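Extracellular solute-binding protein family 1 (Kribbella flavida, PDB 5IXP) probably binds an extracellular solute and delivers it to an ABC transporter for uptake. Local coordinates at residues S146-G151 and W201-A206; K43-N48 and D57-E62; E298-V303 and F310-D315. All blocks are in the same frame, centred on the assembly; numbering follows the deposited sequence. Where two conformers were deposited one is given.

Overall arrangement
The three contacts are separate packing points within one solute-binding chain, following one another along the sequence in the order interaction 2, interaction 1, interaction 3. Interactions 2 and 3 share a mixed beta-sheet: one sets helix 38-51 against strand 58-62, the other ties helix 297-307 to the short strand 310-311. Their centres are 23 Å apart and their nearest atoms about 11 Å. Interaction 1 joins two helices across the centre of the chain from both, its centre 39 Å from that of interaction 2 and 35 Å from that of interaction 3, consistent with the two-lobed shape of binding proteins. None of the three can be tied to a solute pocket, and none touches another.

Interaction 1 of 3, residues S146-G151 and W201-A206; sequences SYFAAG and WDQIVA
Between segments 146-151 and 201-206 the nearest CA atoms are those of Phe148 and Ile204, 8.6 Å apart, a separation filled mainly by side chains. The CB of Phe148 points toward the second helix, and its chi1 of -65° sets CG beside the backbone N and carries the ring into the gap. Gln203 meets it from a different direction: with CG anti to the backbone N (chi1 -170°) and the chain extended beyond it, the side chain runs obliquely past the CD2-CE2 edge of the ring. Its CG rests 3.7 Å from Phe148 CD2, and its amide is turned about 51° from the ring plane, with NE2 at the ring edge. The backbone O of Gln203 lies over one ring face. Ile204 adds a looser apolar touch, CG1 standing 4.3 Å from Phe148 CZ. The amide itself looks back to the first helix, where NE2 hydrogen-bonds Thr145 OG1 just ahead of Ser146. Helix 167-175 closes around the contact, Thr170 touching Phe148 and Met174 touching both Gln203 and Ile204. An alanine in place of Gln203 would probably leave Thr145 OG1 without this partner and open a gap beside the CD2-CE2 side of the Phe148 ring. This is plain helix-to-helix packing in the largely helical part of a two-lobed binding protein. Since no hydrogen bond joins the segments themselves, cohesion between them comes from van der Waals contact of the ring with methylene, amide and isoleucine carbons, while the Gln203 amide finds its polar tether just ahead of the first segment.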
ATOM      1  N   SER A 146      10.142  -7.729 -18.565  1.00 18.48           N
ATOM      2  CA  SER A 146       9.546  -7.013 -19.694  1.00 17.36           C
ATOM      3  C   SER A 146       9.398  -5.522 -19.402  1.00 17.91           C
ATOM      4  O   SER A 146       9.564  -4.687 -20.300  1.00 18.31           O
ATOM      5  CB  SER A 146       8.189  -7.623 -20.038  1.00 19.01           C
ATOM      6  OG  SER A 146       8.326  -8.987 -20.397  1.00 22.70           O
ATOM      7  N   TYR A 147       9.060  -5.172 -18.158  1.00 16.08           N
ATOM      8  CA  TYR A 147       8.972  -3.763 -17.778  1.00 15.99           C
ATOM      9  C   TYR A 147      10.309  -3.047 -17.984  1.00 16.24           C
ATOM     10  O   TYR A 147      10.362  -1.961 -18.577  1.00 15.86           O
ATOM     11  CB  TYR A 147       8.504  -3.668 -16.322  1.00 12.77           C
ATOM     12  CG  TYR A 147       8.463  -2.278 -15.738  1.00 11.87           C
ATOM     13  CD1 TYR A 147       7.398  -1.416 -16.009  1.00 14.10           C
ATOM     14  CD2 TYR A 147       9.473  -1.838 -14.898  1.00 13.83           C
ATOM     15  CE1 TYR A 147       7.348  -0.133 -15.449  1.00 15.24           C
ATOM     16  CE2 TYR A 147       9.439  -0.571 -14.335  1.00 14.38           C
ATOM     17  CZ  TYR A 147       8.379   0.273 -14.614  1.00 14.53           C
ATOM     18  OH  TYR A 147       8.361   1.514 -14.046  1.00 14.75           O
ATOM     19  N   PHE A 148      11.405  -3.645 -17.512  1.00 15.00           N
ATOM     20  CA  PHE A 148      12.710  -3.007 -17.682  1.00 15.77           C
ATOM     21  C   PHE A 148      13.166  -3.034 -19.138  1.00 16.17           C
ATOM     22  O   PHE A 148      13.794  -2.080 -19.613  1.00 17.53           O
ATOM     23  CB  PHE A 148      13.742  -3.674 -16.773  1.00 15.32           C
ATOM     24  CG  PHE A 148      13.452  -3.489 -15.294  1.00 15.97           C
ATOM     25  CD1 PHE A 148      13.241  -2.217 -14.765  1.00 15.21           C
ATOM     26  CD2 PHE A 148      13.364  -4.585 -14.448  1.00 16.76           C
ATOM     27  CE1 PHE A 148      12.960  -2.041 -13.400  1.00 13.12           C
ATOM     28  CE2 PHE A 148      13.079  -4.424 -13.090  1.00 17.01           C
ATOM     29  CZ  PHE A 148      12.881  -3.151 -12.557  1.00 14.89           C
ATOM     30  N   ALA A 149      12.874  -4.118 -19.857  1.00 15.72           N
ATOM     31  CA  ALA A 149      13.206  -4.152 -21.278  1.00 16.90           C
ATOM     32  C   ALA A 149      12.493  -3.034 -22.034  1.00 17.41           C
ATOM     33  O   ALA A 149      13.098  -2.368 -22.881  1.00 19.44           O
ATOM     34  CB  ALA A 149      12.852  -5.518 -21.869  1.00 18.83           C
ATOM     35  N   ALA A 150      11.207  -2.813 -21.743  1.00 16.44           N
ATOM     36  CA  ALA A 150      10.507  -1.685 -22.349  1.00 15.29           C
ATOM     37  C   ALA A 150      11.146  -0.366 -21.932  1.00 17.15           C
ATOM     38  O   ALA A 150      11.233   0.573 -22.730  1.00 17.81           O
ATOM     39  CB  ALA A 150       9.024  -1.708 -21.965  1.00 15.77           C
ATOM     40  N   GLY A 151      11.605  -0.277 -20.685  1.00 16.54           N
ATOM     41  CA  GLY A 151      12.274   0.940 -20.246  1.00 16.00           C
ATOM     42  C   GLY A 151      13.564   1.214 -20.998  1.00 14.37           C
ATOM     43  O   GLY A 151      13.886   2.366 -21.299  1.00 16.53           O
ATOM     44  N   TRP A 201      17.412  -7.086  -6.147  1.00 16.53           N
ATOM     45  CA  TRP A 201      18.398  -6.013  -6.045  1.00 17.01           C
ATOM     46  C   TRP A 201      19.190  -5.873  -7.343  1.00 17.76           C
ATOM     47  O   TRP A 201      19.301  -4.774  -7.905  1.00 16.21           O
ATOM     48  CB  TRP A 201      19.326  -6.309  -4.861  1.00 14.79           C
ATOM     49  CG  TRP A 201      20.523  -5.397  -4.697  1.00 13.70           C
ATOM     50  CD1 TRP A 201      21.736  -5.501  -5.333  1.00 16.87           C
ATOM     51  CD2 TRP A 201      20.640  -4.287  -3.796  1.00 17.34           C
ATOM     52  NE1 TRP A 201      22.586  -4.508  -4.900  1.00 16.93           N
ATOM     53  CE2 TRP A 201      21.941  -3.752  -3.954  1.00 18.94           C
ATOM     54  CE3 TRP A 201      19.771  -3.691  -2.872  1.00 16.75           C
ATOM     55  CZ2 TRP A 201      22.393  -2.643  -3.223  1.00 18.01           C
ATOM     56  CZ3 TRP A 201      20.216  -2.585  -2.151  1.00 18.92           C
ATOM     57  CH2 TRP A 201      21.515  -2.072  -2.332  1.00 18.44           C
ATOM     58  N   ASP A 202      19.734  -6.985  -7.845  1.00 15.66           N
ATOM     59  CA  ASP A 202      20.572  -6.913  -9.040  1.00 20.32           C
ATOM     60  C   ASP A 202      19.805  -6.350 -10.227  1.00 19.13           C
ATOM     61  O   ASP A 202      20.346  -5.552 -11.003  1.00 19.36           O
ATOM     62  CB  ASP A 202      21.135  -8.290  -9.390  1.00 22.08           C
ATOM     63  CG  ASP A 202      22.228  -8.727  -8.440  1.00 25.33           C
ATOM     64  OD1 ASP A 202      22.784  -7.867  -7.732  1.00 26.41           O
ATOM     65  OD2 ASP A 202      22.539  -9.926  -8.410  1.00 28.37           O
ATOM     66  N   GLN A 203      18.542  -6.754 -10.385  1.00 16.65           N
ATOM     67  CA  GLN A 203      17.773  -6.314 -11.546  1.00 17.29           C
ATOM     68  C   GLN A 203      17.464  -4.819 -11.478  1.00 17.96           C
ATOM     69  O   GLN A 203      17.508  -4.125 -12.503  1.00 17.26           O
ATOM     70  CB  GLN A 203      16.492  -7.141 -11.659  1.00 22.23           C
ATOM     71  CG  GLN A 203      15.736  -6.950 -12.953  1.00 26.28           C
ATOM     72  CD  GLN A 203      14.657  -8.012 -13.151  1.00 29.05           C
ATOM     73  OE1 GLN A 203      14.155  -8.588 -12.186  1.00 28.98           O
ATOM     74  NE2 GLN A 203      14.312  -8.285 -14.408  1.00 29.25           N
ATOM     75  N   ILE A 204      17.146  -4.301 -10.287  1.00 17.09           N
ATOM     76  CA  ILE A 204      16.900  -2.868 -10.165  1.00 17.58           C
ATOM     77  C   ILE A 204      18.196  -2.087 -10.318  1.00 16.84           C
ATOM     78  O   ILE A 204      18.219  -1.026 -10.953  1.00 16.22           O
ATOM     79  CB  ILE A 204      16.213  -2.551  -8.828  1.00 17.09           C
ATOM     80  CG1 ILE A 204      14.886  -3.282  -8.768  1.00 18.20           C
ATOM     81  CG2 ILE A 204      15.994  -1.040  -8.671  1.00 17.81           C
ATOM     82  CD1 ILE A 204      14.209  -3.141  -7.428  1.00 22.52           C
ATOM     83  N   VAL A 205      19.286  -2.573  -9.717  1.00 16.13           N
ATOM     84  CA  VAL A 205      20.568  -1.897  -9.892  1.00 18.29           C
ATOM     85  C   VAL A 205      20.938  -1.837 -11.371  1.00 19.66           C
ATOM     86  O   VAL A 205      21.376  -0.794 -11.875  1.00 18.89           O
ATOM     87  CB  VAL A 205      21.663  -2.587  -9.057  1.00 18.76           C
ATOM     88  CG1 VAL A 205      23.037  -2.081  -9.462  1.00 18.65           C
ATOM     89  CG2 VAL A 205      21.419  -2.336  -7.565  1.00 21.34           C
ATOM     90  N   ALA A 206      20.734  -2.936 -12.100  1.00 16.92           N
ATOM     91  CA  ALA A 206      21.040  -2.914 -13.527  1.00 17.35           C
ATOM     92  C   ALA A 206      20.191  -1.874 -14.249  1.00 18.07           C
ATOM     93  O   ALA A 206      20.676  -1.185 -15.152  1.00 20.24           O
ATOM     94  CB  ALA A 206      20.844  -4.302 -14.135  1.00 19.42           C
TER

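Interaction 2 of 3, residues K43-N48 and D57-E62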
ATOM      1  N   LYS A  43       2.836   6.693  17.663  0.56 16.68           N
ATOM      2  CA  LYS A  43       3.472   6.846  18.967  0.56 17.78           C
ATOM      3  C   LYS A  43       2.471   6.662  20.100  0.56 17.47           C
ATOM      4  O   LYS A  43       2.786   6.036  21.118  0.56 18.99           O
ATOM      5  CB  LYS A  43       4.145   8.213  19.070  0.56 20.32           C
ATOM      6  CG  LYS A  43       5.464   8.313  18.334  0.56 25.44           C
ATOM      7  CD  LYS A  43       6.204   9.565  18.763  0.56 31.55           C
ATOM      8  CE  LYS A  43       6.523  10.447  17.578  0.56 34.28           C
ATOM      9  NZ  LYS A  43       7.447   9.777  16.616  0.56 36.72           N
ATOM     10  N   ASN A  44       1.259   7.208  19.948  1.00 15.78           N
ATOM     11  CA  ASN A  44       0.226   6.991  20.957  1.00 15.43           C
ATOM     12  C   ASN A  44      -0.066   5.512  21.097  1.00 15.57           C
ATOM     13  O   ASN A  44      -0.188   4.990  22.209  1.00 16.76           O
ATOM     14  CB  ASN A  44      -1.064   7.717  20.581  1.00 15.03           C
ATOM     15  CG  ASN A  44      -0.921   9.213  20.606  1.00 16.09           C
ATOM     16  OD1 ASN A  44      -0.018   9.750  21.243  1.00 18.03           O
ATOM     17  ND2 ASN A  44      -1.838   9.903  19.932  1.00 16.85           N
ATOM     18  N   LEU A  45      -0.228   4.836  19.961  0.54 15.74           N
ATOM     19  CA  LEU A  45      -0.434   3.395  19.924  0.54 19.39           C
ATOM     20  C   LEU A  45       0.627   2.676  20.746  0.54 19.95           C
ATOM     21  O   LEU A  45       0.317   1.919  21.674  0.54 20.87           O
ATOM     22  CB  LEU A  45      -0.394   2.939  18.468  0.54 22.38           C
ATOM     23  CG  LEU A  45      -1.234   1.781  17.963  0.54 24.35           C
ATOM     24  CD1 LEU A  45      -2.647   1.896  18.500  0.54 23.56           C
ATOM     25  CD2 LEU A  45      -1.222   1.845  16.451  0.54 24.32           C
ATOM     26  N   GLU A  46       1.895   2.925  20.416  1.00 20.12           N
ATOM     27  CA  GLU A  46       3.000   2.264  21.100  1.00 24.46           C
ATOM     28  C   GLU A  46       2.999   2.596  22.582  1.00 22.76           C
ATOM     29  O   GLU A  46       3.133   1.707  23.433  1.00 24.39           O
ATOM     30  CB  GLU A  46       4.333   2.677  20.473  1.00 28.54           C
ATOM     31  CG  GLU A  46       4.461   2.350  19.016  1.00 36.96           C
ATOM     32  CD  GLU A  46       5.812   2.742  18.455  1.00 44.20           C
ATOM     33  OE1 GLU A  46       6.582   3.410  19.177  1.00 48.34           O
ATOM     34  OE2 GLU A  46       6.105   2.383  17.294  1.00 46.51           O
ATOM     35  N   THR A  47       2.847   3.879  22.908  1.00 21.11           N
ATOM     36  CA  THR A  47       2.930   4.310  24.298  1.00 23.22           C
ATOM     37  C   THR A  47       1.781   3.758  25.125  1.00 22.65           C
ATOM     38  O   THR A  47       1.984   3.299  26.258  1.00 23.79           O
ATOM     39  CB  THR A  47       2.943   5.836  24.368  1.00 25.87           C
ATOM     40  OG1 THR A  47       4.113   6.329  23.706  1.00 30.73           O
ATOM     41  CG2 THR A  47       2.946   6.299  25.814  1.00 29.59           C
ATOM     42  N   ASN A  48       0.568   3.797  24.573  1.00 20.86           N
ATOM     43  CA  ASN A  48      -0.611   3.390  25.322  1.00 19.09           C
ATOM     44  C   ASN A  48      -0.693   1.876  25.443  1.00 17.75           C
ATOM     45  O   ASN A  48      -1.131   1.359  26.476  1.00 20.51           O
ATOM     46  CB  ASN A  48      -1.862   3.954  24.647  1.00 17.87           C
ATOM     47  CG  ASN A  48      -1.907   5.461  24.703  1.00 17.18           C
ATOM     48  OD1 ASN A  48      -1.186   6.076  25.487  1.00 19.33           O
ATOM     49  ND2 ASN A  48      -2.743   6.068  23.869  1.00 18.55           N
ATOM     50  N   ASP A  57     -11.115   2.355  22.003  1.00 10.82           N
ATOM     51  CA  ASP A  57     -11.750   1.046  21.877  1.00  9.59           C
ATOM     52  C   ASP A  57     -11.507   0.442  20.506  1.00 12.82           C
ATOM     53  O   ASP A  57     -11.386  -0.784  20.383  1.00 14.36           O
ATOM     54  CB  ASP A  57     -13.248   1.155  22.136  1.00 10.93           C
ATOM     55  CG  ASP A  57     -13.547   1.658  23.525  1.00 16.16           C
ATOM     56  OD1 ASP A  57     -13.377   0.874  24.482  1.00 15.27           O
ATOM     57  OD2 ASP A  57     -13.938   2.839  23.652  1.00 15.11           O
ATOM     58  N   ILE A  58     -11.475   1.272  19.462  1.00  9.90           N
ATOM     59  CA  ILE A  58     -11.082   0.846  18.119  1.00  9.90           C
ATOM     60  C   ILE A  58      -9.867   1.672  17.737  1.00 10.10           C
ATOM     61  O   ILE A  58      -9.927   2.907  17.755  1.00 10.95           O
ATOM     62  CB  ILE A  58     -12.217   1.039  17.093  1.00  9.61           C
ATOM     63  CG1 ILE A  58     -13.427   0.171  17.459  1.00 11.18           C
ATOM     64  CG2 ILE A  58     -11.718   0.704  15.656  1.00  9.41           C
ATOM     65  CD1 ILE A  58     -14.711   0.522  16.650  1.00 10.88           C
ATOM     66  N   GLU A  59      -8.769   1.000  17.393  1.00 10.41           N
ATOM     67  CA  GLU A  59      -7.537   1.661  16.964  1.00 10.71           C
ATOM     68  C   GLU A  59      -7.281   1.338  15.499  1.00  8.23           C
ATOM     69  O   GLU A  59      -7.122   0.163  15.139  1.00 11.25           O
ATOM     70  CB  GLU A  59      -6.336   1.223  17.817  1.00 11.01           C
ATOM     71  CG  GLU A  59      -6.344   1.763  19.260  1.00 13.45           C
ATOM     72  CD  GLU A  59      -5.827   3.197  19.371  1.00 17.07           C
ATOM     73  OE1 GLU A  59      -5.377   3.744  18.351  1.00 16.15           O
ATOM     74  OE2 GLU A  59      -5.862   3.773  20.489  1.00 20.75           O
ATOM     75  N   ALA A  60      -7.195   2.378  14.665  1.00  8.55           N
ATOM     76  CA  ALA A  60      -6.857   2.163  13.268  1.00  9.14           C
ATOM     77  C   ALA A  60      -5.366   1.889  13.123  1.00 10.55           C
ATOM     78  O   ALA A  60      -4.534   2.421  13.865  1.00 12.28           O
ATOM     79  CB  ALA A  60      -7.245   3.362  12.402  1.00  8.29           C
HETATM   80  N   MSE A  61      -5.042   1.060  12.142  1.00 10.35           N
HETATM   81  CA  MSE A  61      -3.678   0.612  11.904  1.00 12.49           C
HETATM   82  C   MSE A  61      -3.444   0.524  10.405  1.00 13.30           C
HETATM   83  O   MSE A  61      -4.217  -0.139   9.697  1.00 13.83           O
HETATM   84  CB  MSE A  61      -3.461  -0.753  12.558  1.00 18.37           C
HETATM   85  CG  MSE A  61      -2.101  -0.996  13.097  1.00 31.57           C
HETATM   86 SE   MSE A  61      -2.206  -2.390  14.393  0.69 36.96          SE
HETATM   87  CE  MSE A  61      -2.557  -1.473  16.050  1.00 41.75           C
ATOM     88  N   GLU A  62      -2.392   1.177   9.913  1.00 11.97           N
ATOM     89  CA  GLU A  62      -2.024   1.015   8.513  1.00 13.18           C
ATOM     90  C   GLU A  62      -1.317  -0.324   8.311  1.00 12.66           C
ATOM     91  O   GLU A  62      -0.640  -0.845   9.213  1.00 15.13           O
ATOM     92  CB  GLU A  62      -1.127   2.166   8.035  1.00 17.63           C
ATOM     93  CG  GLU A  62      -1.348   2.557   6.572  1.00 26.25           C
ATOM     94  CD  GLU A  62      -0.299   1.991   5.614  1.00 33.56           C
ATOM     95  OE1 GLU A  62       0.694   1.404   6.077  1.00 32.41           O
ATOM     96  OE2 GLU A  62      -0.461   2.148   4.392  1.00 36.16           O
TER
HETATM   97  O   HOH W   1      -3.554   4.776  21.366  1.00 22.32           O
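Leu45 projects from helix 38-51 onto Glu59 and Met61 of strand 58-62, within a beta-alpha-beta crossover: strands 28-34 and 58-62, joined through this helix, both run parallel to strand 2-8. The helix and strand segments pass 10.4 Å apart at 124° between their directions. Leu45 was modelled in two conformers, so its exact contacts are less certain; in the one described, its two methyls divide the work. CD1 lies against the Glu59 side chain, 3.3 Å from OE1, the two side chains lying alongside and pointing opposite ways. CD2 sits 3.6 Å from CE of Met61, which is present as selenomethionine and whose bend at chi3 (-89°) brings the methyl back toward the helix. Met55 also packs on Leu45. Two residues on, Thr47 OG1 reaches back one turn to Lys43 O, bonding it from the opposite face to Thr47 N. Asn48 adds a water-mediated link to the strand, whereas His41 of the same helix bonds Ala60 O directly. Glu59 OE2, which already accepts from Ala56 N, also takes a hydrogen from a water at 2.7 Å, and that same water accepts from Asn48 ND2 at 2.9 Å.

Interaction 3 of 3, residues E298-V303 and F310-D315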
ATOM      1  N   GLU A 298     -21.498  -2.090   2.424  0.60 15.72           N
ATOM      2  CA  GLU A 298     -22.307  -0.886   2.252  0.60 15.34           C
ATOM      3  C   GLU A 298     -21.572   0.344   2.772  0.60 15.69           C
ATOM      4  O   GLU A 298     -21.663   1.426   2.180  0.60 16.57           O
ATOM      5  CB  GLU A 298     -23.669  -1.037   2.945  0.60 16.88           C
ATOM      6  CG  GLU A 298     -24.609  -2.039   2.263  0.60 18.17           C
ATOM      7  CD  GLU A 298     -26.072  -1.900   2.692  0.60 25.56           C
ATOM      8  OE1 GLU A 298     -26.347  -1.332   3.773  0.60 32.02           O
ATOM      9  OE2 GLU A 298     -26.956  -2.366   1.940  0.60 26.07           O
ATOM     10  N   GLN A 299     -20.822   0.195   3.866  1.00 13.67           N
ATOM     11  CA  GLN A 299     -20.087   1.326   4.415  1.00 12.26           C
ATOM     12  C   GLN A 299     -18.835   1.623   3.602  1.00 13.61           C
ATOM     13  O   GLN A 299     -18.482   2.792   3.414  1.00 13.54           O
ATOM     14  CB  GLN A 299     -19.747   1.076   5.884  1.00 10.52           C
ATOM     15  CG  GLN A 299     -20.928   1.411   6.816  1.00 12.13           C
ATOM     16  CD  GLN A 299     -22.135   0.527   6.572  1.00 14.10           C
ATOM     17  OE1 GLN A 299     -23.140   0.971   6.011  1.00 15.19           O
ATOM     18  NE2 GLN A 299     -22.051  -0.730   7.005  1.00 11.87           N
ATOM     19  N   GLN A 300     -18.164   0.591   3.090  1.00 11.61           N
ATOM     20  CA  GLN A 300     -17.001   0.867   2.252  1.00 14.23           C
ATOM     21  C   GLN A 300     -17.402   1.583   0.966  1.00 16.18           C
ATOM     22  O   GLN A 300     -16.639   2.416   0.455  1.00 13.34           O
ATOM     23  CB  GLN A 300     -16.240  -0.425   1.964  1.00 14.98           C
ATOM     24  CG  GLN A 300     -15.723  -1.104   3.239  1.00 14.40           C
ATOM     25  CD  GLN A 300     -14.352  -1.728   3.046  1.00 13.53           C
ATOM     26  OE1 GLN A 300     -13.739  -1.575   1.998  1.00 16.98           O
ATOM     27  NE2 GLN A 300     -13.873  -2.435   4.053  1.00 13.00           N
ATOM     28  N   ILE A 301     -18.601   1.308   0.449  1.00 13.92           N
ATOM     29  CA  ILE A 301     -19.086   2.065  -0.702  1.00 12.39           C
ATOM     30  C   ILE A 301     -19.324   3.525  -0.329  1.00 13.85           C
ATOM     31  O   ILE A 301     -18.967   4.436  -1.085  1.00 15.20           O
ATOM     32  CB  ILE A 301     -20.351   1.410  -1.280  1.00 15.33           C
ATOM     33  CG1 ILE A 301     -19.982   0.076  -1.934  1.00 17.89           C
ATOM     34  CG2 ILE A 301     -21.036   2.363  -2.267  1.00 16.41           C
ATOM     35  CD1 ILE A 301     -21.159  -0.808  -2.224  1.00 21.92           C
ATOM     36  N   LYS A 302     -19.919   3.779   0.843  1.00 14.31           N
ATOM     37  CA  LYS A 302     -20.130   5.163   1.264  1.00 16.74           C
ATOM     38  C   LYS A 302     -18.808   5.912   1.384  1.00 17.80           C
ATOM     39  O   LYS A 302     -18.700   7.069   0.956  1.00 16.95           O
ATOM     40  CB  LYS A 302     -20.886   5.208   2.590  1.00 17.15           C
ATOM     41  CG  LYS A 302     -22.296   4.688   2.514  1.00 21.11           C
ATOM     42  CD  LYS A 302     -22.870   4.570   3.919  1.00 22.60           C
ATOM     43  CE  LYS A 302     -24.140   3.754   3.954  1.00 25.23           C
ATOM     44  NZ  LYS A 302     -24.494   3.390   5.352  1.00 25.05           N
ATOM     45  N   VAL A 303     -17.791   5.266   1.964  1.00 15.42           N
ATOM     46  CA  VAL A 303     -16.477   5.888   2.104  1.00 14.03           C
ATOM     47  C   VAL A 303     -15.857   6.131   0.734  1.00 14.17           C
ATOM     48  O   VAL A 303     -15.261   7.186   0.485  1.00 14.30           O
ATOM     49  CB  VAL A 303     -15.573   5.008   2.995  1.00 15.34           C
ATOM     50  CG1 VAL A 303     -14.123   5.489   2.955  1.00 17.17           C
ATOM     51  CG2 VAL A 303     -16.112   4.959   4.451  1.00 15.79           C
ATOM     52  N   PHE A 310     -10.412   2.986  -1.836  1.00 12.64           N
ATOM     53  CA  PHE A 310     -10.859   1.840  -2.632  1.00 13.55           C
ATOM     54  C   PHE A 310     -11.240   0.670  -1.721  1.00 12.56           C
ATOM     55  O   PHE A 310     -10.446   0.288  -0.849  1.00 12.23           O
ATOM     56  CB  PHE A 310      -9.786   1.403  -3.628  1.00 12.51           C
ATOM     57  CG  PHE A 310     -10.321   0.510  -4.695  1.00 13.40           C
ATOM     58  CD1 PHE A 310     -10.997   1.045  -5.779  1.00 14.79           C
ATOM     59  CD2 PHE A 310     -10.220  -0.869  -4.580  1.00 13.20           C
ATOM     60  CE1 PHE A 310     -11.535   0.218  -6.770  1.00 17.23           C
ATOM     61  CE2 PHE A 310     -10.749  -1.707  -5.569  1.00 13.61           C
ATOM     62  CZ  PHE A 310     -11.412  -1.158  -6.659  1.00 17.43           C
ATOM     63  N   PRO A 311     -12.432   0.090  -1.884  1.00 12.63           N
ATOM     64  CA  PRO A 311     -12.890  -0.947  -0.943  1.00 13.72           C
ATOM     65  C   PRO A 311     -12.041  -2.207  -1.000  1.00 12.56           C
ATOM     66  O   PRO A 311     -11.479  -2.563  -2.036  1.00 14.19           O
ATOM     67  CB  PRO A 311     -14.321  -1.248  -1.411  1.00 13.99           C
ATOM     68  CG  PRO A 311     -14.760  -0.005  -2.111  1.00 13.48           C
ATOM     69  CD  PRO A 311     -13.500   0.498  -2.811  1.00 11.42           C
ATOM     70  N   SER A 312     -11.962  -2.893   0.139  1.00 11.69           N
ATOM     71  CA  SER A 312     -11.342  -4.210   0.193  1.00 12.71           C
ATOM     72  C   SER A 312     -12.370  -5.330   0.293  1.00 13.87           C
ATOM     73  O   SER A 312     -11.988  -6.495   0.426  1.00 14.34           O
ATOM     74  CB  SER A 312     -10.355  -4.294   1.363  1.00 12.50           C
ATOM     75  OG  SER A 312     -10.999  -4.175   2.627  1.00 12.41           O
ATOM     76  N   THR A 313     -13.658  -5.001   0.224  1.00 13.82           N
ATOM     77  CA  THR A 313     -14.735  -5.973   0.367  1.00 14.17           C
ATOM     78  C   THR A 313     -15.255  -6.353  -1.016  1.00 15.64           C
ATOM     79  O   THR A 313     -15.659  -5.478  -1.794  1.00 17.84           O
ATOM     80  CB  THR A 313     -15.868  -5.394   1.218  1.00 16.63           C
ATOM     81  OG1 THR A 313     -16.223  -4.095   0.713  1.00 18.41           O
ATOM     82  CG2 THR A 313     -15.437  -5.261   2.686  1.00 18.65           C
ATOM     83  N   VAL A 314     -15.263  -7.654  -1.316  1.00 14.52           N
ATOM     84  CA  VAL A 314     -15.494  -8.063  -2.706  1.00 17.32           C
ATOM     85  C   VAL A 314     -16.901  -7.713  -3.179  1.00 17.80           C
ATOM     86  O   VAL A 314     -17.115  -7.481  -4.378  1.00 19.19           O
ATOM     87  CB  VAL A 314     -15.203  -9.563  -2.889  1.00 17.72           C
ATOM     88  CG1 VAL A 314     -13.726  -9.855  -2.643  1.00 19.40           C
ATOM     89  CG2 VAL A 314     -16.091 -10.405  -1.975  1.00 19.10           C
ATOM     90  N   ASP A 315     -17.884  -7.677  -2.273  1.00 16.45           N
ATOM     91  CA  ASP A 315     -19.241  -7.345  -2.700  1.00 21.45           C
ATOM     92  C   ASP A 315     -19.325  -5.933  -3.261  1.00 22.40           C
ATOM     93  O   ASP A 315     -20.172  -5.662  -4.118  1.00 23.05           O
ATOM     94  CB  ASP A 315     -20.233  -7.482  -1.544  1.00 19.66           C
ATOM     95  CG  ASP A 315     -20.531  -8.920  -1.188  1.00 24.12           C
ATOM     96  OD1 ASP A 315     -20.067  -9.818  -1.908  1.00 27.14           O
ATOM     97  OD2 ASP A 315     -21.234  -9.150  -0.173  1.00 28.58           O
TER
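Gln300 and Pro311 bring their CA atoms to 5.5 Å, the nearest CA pair between helix segment 298-303 and the chain at 310-315, which leaves a weakly bonded strand and turns into a 3-10 segment at 314-315. The CB of Gln300 points at this chain, and the side chain does nearly all the bridging. A bend at chi2 (-142°) swings its amide over the Pro311-Thr313 backbone. There OE1 accepts from Ser312 N at 2.9 Å, with an N-H...O angle of 153°; the donor is tilted 21° out of the carbonyl plane. The same oxygen rests 3.1 Å from Pro311 CA. Strand 310-311 belongs to the mixed sheet of this periplasmic-binding-protein-type fold, where it pairs antiparallel with strand 108-121, Phe310 bonding Ile113. Gln300 thus sets helix 297-307 directly on the exit of that short strand. Pro311 CB lies in van der Waals contact with the amide oxygen, 3.5 Å from Gln300 OE1, while Pro311 CD lies over one face of the Phe310 ring. On the amide's other end NE2 makes weak bonds to Thr295 O and Thr111 O; Ser312 OG, too, gives its bond to Thr111 O. Thr313 comes at the glutamine from the opposite direction, CG2 meeting Gln300 NE2 at 3.5 Å, and its buried OG1 has no hydrogen-bond partner in the model.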